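Local structure of lipoxygenase (Cyanothece sp., 5EK8) at residues Phe424-Asp436 with Ser496-Asn508. The protein probably oxygenates polyunsaturated fatty acids as a non-heme iron 9R-lipoxygenase, inserting both atoms of molecular oxygen. Residues are numbered along the deposited sequence; the frame is centred on the assembly and turned at random.
Sequences FLQMCTEVVATYD and SMPYQPIEGIMAN
M497 SD packs on V432 CG1 at 3.6 Å, the side chains crossing at about a right angle, where the loop after helix 482-495 wraps the C-terminal end of helix 421-432. A bend at chi3 (78°) turns M497 CE back onto T429 CB at 3.9 Å. A433 CB, directed at the loop, meets Q500 CB at 4.1 Å; I502 CD1 packs on T434 CG2 at 3.7 Å, M506 CG on V431 CG1, and I505 CG2 on M427 CE. V432 lies about 9 Å, side chain to side chain, from the iron ligand H364, so the loop packs on a helix end near the iron site without touching it. Polar contact is sparse: Q500 N donates a weak hydrogen bond to A433 O (3.4 Å), which also receives a CA-H...O contact from Y499, whose OH is hydrogen-bonded to D522 OD1. E430 OE1 lies beside E503 O, not hydrogen-bonded, while Q426 NE2 donates to E430 OE2 (2.9 Å) from above the carboxylate plane. With an alanine at E430, Q426 NE2 would probably keep N281 O but lose this acceptor, and a gap would open over E503 and G504. E430 OE2 and E503 OE1, 4.2 Å apart, probably repel, partly offset at E430 by the Q426 amide; apolar packing chiefly joins loop to helix.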
loop_
_atom_site.group_PDB
_atom_site.type_symbol
_atom_site.label_atom_id
_atom_site.label_comp_id
_atom_site.label_asym_id
_atom_site.label_seq_id
_atom_site.Cartn_x
_atom_site.Cartn_y
_atom_site.Cartn_z
ATOM N N PHE A 424 -14.611 7.986 -6.966
ATOM C CA PHE A 424 -13.260 7.562 -6.620
ATOM C C PHE A 424 -13.216 6.072 -6.265
ATOM O O PHE A 424 -12.371 5.296 -6.764
ATOM C CB PHE A 424 -12.734 8.405 -5.452
ATOM C CG PHE A 424 -11.444 7.902 -4.885
ATOM C CD1 PHE A 424 -10.238 8.263 -5.458
ATOM C CD2 PHE A 424 -11.440 7.044 -3.796
ATOM C CE1 PHE A 424 -9.053 7.787 -4.951
ATOM C CE2 PHE A 424 -10.263 6.564 -3.290
ATOM C CZ PHE A 424 -9.064 6.935 -3.863
ATOM N N LEU A 425 -14.139 5.686 -5.389
ATOM C CA LEU A 425 -14.298 4.292 -5.002
ATOM C C LEU A 425 -14.495 3.421 -6.231
ATOM O O LEU A 425 -13.875 2.370 -6.360
ATOM C CB LEU A 425 -15.480 4.119 -4.054
ATOM C CG LEU A 425 -15.629 2.701 -3.506
ATOM C CD1 LEU A 425 -14.408 2.339 -2.668
ATOM C CD2 LEU A 425 -16.929 2.565 -2.707
ATOM N N GLN A 426 -15.344 3.878 -7.142
ATOM C CA GLN A 426 -15.636 3.103 -8.338
ATOM C C GLN A 426 -14.386 2.900 -9.187
ATOM O O GLN A 426 -14.195 1.823 -9.751
ATOM C CB GLN A 426 -16.725 3.769 -9.165
ATOM C CG GLN A 426 -17.096 2.999 -10.412
ATOM C CD GLN A 426 -18.139 3.724 -11.219
ATOM O OE1 GLN A 426 -19.121 4.223 -10.669
ATOM N NE2 GLN A 426 -17.927 3.809 -12.528
ATOM N N MET A 427 -13.533 3.923 -9.271
ATOM C CA MET A 427 -12.253 3.760 -9.960
ATOM C C MET A 427 -11.489 2.613 -9.319
ATOM O O MET A 427 -10.984 1.694 -10.004
ATOM C CB MET A 427 -11.412 5.038 -9.905
ATOM C CG MET A 427 -11.983 6.224 -10.663
ATOM S SD MET A 427 -10.917 7.680 -10.554
ATOM C CE MET A 427 -9.496 7.134 -11.499
ATOM N N CYS A 428 -11.438 2.660 -7.990
ATOM C CA CYS A 428 -10.658 1.677 -7.246
ATOM C C CYS A 428 -11.151 0.249 -7.439
ATOM O O CYS A 428 -10.374 -0.633 -7.816
ATOM C CB CYS A 428 -10.658 2.030 -5.764
ATOM S SG CYS A 428 -9.770 3.555 -5.411
ATOM N N THR A 429 -12.437 0.027 -7.180
ATOM C CA THR A 429 -13.047 -1.292 -7.333
ATOM C C THR A 429 -12.905 -1.798 -8.764
ATOM O O THR A 429 -12.576 -2.973 -8.985
ATOM C CB THR A 429 -14.546 -1.288 -6.941
ATOM O OG1 THR A 429 -15.256 -0.312 -7.716
ATOM C CG2 THR A 429 -14.716 -0.982 -5.462
ATOM N N GLU A 430 -13.146 -0.906 -9.727
ATOM C CA GLU A 430 -12.951 -1.233 -11.139
ATOM C C GLU A 430 -11.579 -1.847 -11.397
ATOM O O GLU A 430 -11.489 -2.975 -11.889
ATOM C CB GLU A 430 -13.127 0.004 -12.024
ATOM C CG GLU A 430 -14.553 0.235 -12.494
ATOM C CD GLU A 430 -14.727 1.564 -13.209
ATOM O OE1 GLU A 430 -13.706 2.206 -13.530
ATOM O OE2 GLU A 430 -15.885 1.970 -13.448
ATOM N N VAL A 431 -10.505 -1.130 -11.067
ATOM C CA VAL A 431 -9.192 -1.670 -11.439
ATOM C C VAL A 431 -8.736 -2.842 -10.555
ATOM O O VAL A 431 -8.062 -3.754 -11.040
ATOM C CB VAL A 431 -8.105 -0.583 -11.434
ATOM C CG1 VAL A 431 -8.330 0.370 -12.592
ATOM C CG2 VAL A 431 -8.079 0.163 -10.106
ATOM N N VAL A 432 -9.109 -2.842 -9.275
ATOM C CA VAL A 432 -8.648 -3.902 -8.376
ATOM C C VAL A 432 -9.356 -5.214 -8.727
ATOM O O VAL A 432 -8.821 -6.302 -8.504
ATOM C CB VAL A 432 -8.866 -3.536 -6.878
ATOM C CG1 VAL A 432 -8.553 -4.718 -5.968
ATOM C CG2 VAL A 432 -7.991 -2.345 -6.489
ATOM N N ALA A 433 -10.541 -5.113 -9.324
ATOM C CA ALA A 433 -11.248 -6.310 -9.775
ATOM C C ALA A 433 -10.547 -7.015 -10.944
ATOM O O ALA A 433 -11.012 -8.057 -11.402
ATOM C CB ALA A 433 -12.675 -5.963 -10.159
ATOM N N THR A 434 -9.429 -6.463 -11.414
ATOM C CA THR A 434 -8.708 -7.044 -12.547
ATOM C C THR A 434 -7.243 -7.375 -12.250
ATOM O O THR A 434 -6.553 -7.949 -13.095
ATOM C CB THR A 434 -8.728 -6.102 -13.765
ATOM O OG1 THR A 434 -7.780 -5.044 -13.566
ATOM C CG2 THR A 434 -10.109 -5.512 -13.969
ATOM N N TYR A 435 -6.765 -7.013 -11.063
ATOM C CA TYR A 435 -5.347 -7.177 -10.738
ATOM C C TYR A 435 -5.018 -8.583 -10.263
ATOM O O TYR A 435 -5.519 -9.030 -9.234
ATOM C CB TYR A 435 -4.917 -6.165 -9.672
ATOM C CG TYR A 435 -4.863 -4.732 -10.156
ATOM C CD1 TYR A 435 -4.592 -4.437 -11.484
ATOM C CD2 TYR A 435 -5.081 -3.672 -9.278
ATOM C CE1 TYR A 435 -4.540 -3.123 -11.929
ATOM C CE2 TYR A 435 -5.028 -2.348 -9.713
ATOM C CZ TYR A 435 -4.760 -2.086 -11.042
ATOM O OH TYR A 435 -4.713 -0.790 -11.495
ATOM N N ASP A 436 -4.172 -9.277 -11.019
ATOM C CA ASP A 436 -3.710 -10.607 -10.631
ATOM C C ASP A 436 -2.187 -10.709 -10.783
ATOM O O ASP A 436 -1.564 -9.878 -11.441
ATOM C CB ASP A 436 -4.416 -11.684 -11.466
ATOM C CG ASP A 436 -4.005 -13.093 -11.077
ATOM O OD1 ASP A 436 -4.239 -13.481 -9.914
ATOM O OD2 ASP A 436 -3.438 -13.806 -11.934
ATOM N N SER A 496 -10.453 -12.514 -2.504
ATOM C CA SER A 496 -10.226 -11.488 -3.507
ATOM C C SER A 496 -11.564 -10.980 -4.019
ATOM O O SER A 496 -12.609 -11.501 -3.643
ATOM C CB SER A 496 -9.377 -12.032 -4.650
ATOM O OG SER A 496 -10.028 -13.083 -5.334
ATOM N N MET A 497 -11.533 -9.952 -4.860
ATOM C CA MET A 497 -12.755 -9.454 -5.471
ATOM C C MET A 497 -13.267 -10.446 -6.496
ATOM O O MET A 497 -12.504 -11.256 -7.022
ATOM C CB MET A 497 -12.528 -8.101 -6.143
ATOM C CG MET A 497 -12.082 -6.989 -5.206
ATOM S SD MET A 497 -12.055 -5.383 -6.032
ATOM C CE MET A 497 -13.794 -4.955 -6.038
ATOM N N PRO A 498 -14.572 -10.399 -6.777
ATOM C CA PRO A 498 -15.038 -11.113 -7.961
ATOM C C PRO A 498 -14.473 -10.456 -9.213
ATOM O O PRO A 498 -14.564 -9.238 -9.345
ATOM C CB PRO A 498 -16.565 -10.971 -7.885
ATOM C CG PRO A 498 -16.813 -9.848 -6.926
ATOM C CD PRO A 498 -15.682 -9.885 -5.961
ATOM N N TYR A 499 -13.896 -11.251 -10.108
ATOM C CA TYR A 499 -13.333 -10.735 -11.351
ATOM C C TYR A 499 -14.367 -10.040 -12.226
ATOM O O TYR A 499 -15.497 -10.505 -12.381
ATOM C CB TYR A 499 -12.668 -11.861 -12.145
ATOM C CG TYR A 499 -12.153 -11.437 -13.508
ATOM C CD1 TYR A 499 -11.112 -10.518 -13.633
ATOM C CD2 TYR A 499 -12.698 -11.963 -14.671
ATOM C CE1 TYR A 499 -10.639 -10.134 -14.890
ATOM C CE2 TYR A 499 -12.233 -11.587 -15.919
ATOM C CZ TYR A 499 -11.206 -10.681 -16.027
ATOM O OH TYR A 499 -10.766 -10.325 -17.281
ATOM N N GLN A 500 -13.950 -8.913 -12.793
ATOM C CA GLN A 500 -14.774 -8.112 -13.684
ATOM C C GLN A 500 -13.871 -7.488 -14.730
ATOM O O GLN A 500 -13.047 -6.648 -14.399
ATOM C CB GLN A 500 -15.526 -7.028 -12.907
ATOM C CG GLN A 500 -16.325 -6.059 -13.772
ATOM C CD GLN A 500 -16.813 -4.855 -12.985
ATOM O OE1 GLN A 500 -16.014 -4.041 -12.511
ATOM N NE2 GLN A 500 -18.129 -4.740 -12.836
ATOM N N PRO A 501 -14.008 -7.919 -15.993
ATOM C CA PRO A 501 -13.177 -7.411 -17.087
ATOM C C PRO A 501 -13.159 -5.896 -17.090
ATOM O O PRO A 501 -14.195 -5.283 -16.822
ATOM C CB PRO A 501 -13.864 -7.968 -18.331
ATOM C CG PRO A 501 -14.438 -9.256 -17.866
ATOM C CD PRO A 501 -14.919 -8.981 -16.454
ATOM N N ILE A 502 -11.993 -5.318 -17.370
ATOM C CA ILE A 502 -11.763 -3.895 -17.170
ATOM C C ILE A 502 -12.820 -3.020 -17.835
ATOM O O ILE A 502 -13.317 -3.321 -18.920
ATOM C CB ILE A 502 -10.352 -3.476 -17.669
ATOM C CG1 ILE A 502 -9.937 -2.144 -17.040
ATOM C CG2 ILE A 502 -10.282 -3.420 -19.189
ATOM C CD1 ILE A 502 -10.028 -2.132 -15.532
ATOM N N GLU A 503 -13.186 -1.954 -17.132
ATOM C CA GLU A 503 -14.096 -0.944 -17.644
ATOM C C GLU A 503 -13.750 0.393 -17.001
ATOM O O GLU A 503 -13.044 0.443 -15.993
ATOM C CB GLU A 503 -15.554 -1.325 -17.371
ATOM C CG GLU A 503 -15.880 -1.603 -15.913
ATOM C CD GLU A 503 -17.336 -2.009 -15.707
ATOM O OE1 GLU A 503 -18.120 -1.175 -15.206
ATOM O OE2 GLU A 503 -17.692 -3.161 -16.047
ATOM N N GLY A 504 -14.236 1.477 -17.592
ATOM C CA GLY A 504 -13.970 2.800 -17.065
ATOM C C GLY A 504 -12.764 3.451 -17.709
ATOM O O GLY A 504 -12.510 3.275 -18.900
ATOM N N ILE A 505 -12.010 4.194 -16.903
ATOM C CA ILE A 505 -10.926 5.032 -17.403
ATOM C C ILE A 505 -9.741 4.231 -17.954
ATOM O O ILE A 505 -9.024 4.704 -18.839
ATOM C CB ILE A 505 -10.421 6.001 -16.295
ATOM C CG1 ILE A 505 -9.466 7.043 -16.885
ATOM C CG2 ILE A 505 -9.779 5.240 -15.131
ATOM C CD1 ILE A 505 -9.113 8.138 -15.932
ATOM N N MET A 506 -9.541 3.015 -17.452
ATOM C CA MET A 506 -8.390 2.212 -17.865
ATOM C C MET A 506 -8.735 1.216 -18.968
ATOM O O MET A 506 -7.925 0.350 -19.308
ATOM C CB MET A 506 -7.788 1.471 -16.665
ATOM C CG MET A 506 -7.179 2.388 -15.615
ATOM S SD MET A 506 -6.215 3.731 -16.334
ATOM C CE MET A 506 -4.918 2.819 -17.168
ATOM N N ALA A 507 -9.931 1.345 -19.530
ATOM C CA ALA A 507 -10.343 0.487 -20.632
ATOM C C ALA A 507 -10.178 1.224 -21.953
ATOM O O ALA A 507 -10.613 2.365 -22.096
ATOM C CB ALA A 507 -11.781 0.021 -20.445
ATOM N N ASN A 508 -9.532 0.570 -22.912
ATOM C CA ASN A 508 -9.315 1.156 -24.227
ATOM C C ASN A 508 -10.544 1.004 -25.122
ATOM O O ASN A 508 -11.024 -0.107 -25.364
ATOM C CB ASN A 508 -8.092 0.528 -24.893
ATOM C CG ASN A 508 -7.774 1.152 -26.237
ATOM O OD1 ASN A 508 -8.249 2.240 -26.560
ATOM N ND2 ASN A 508 -6.960 0.464 -27.029
#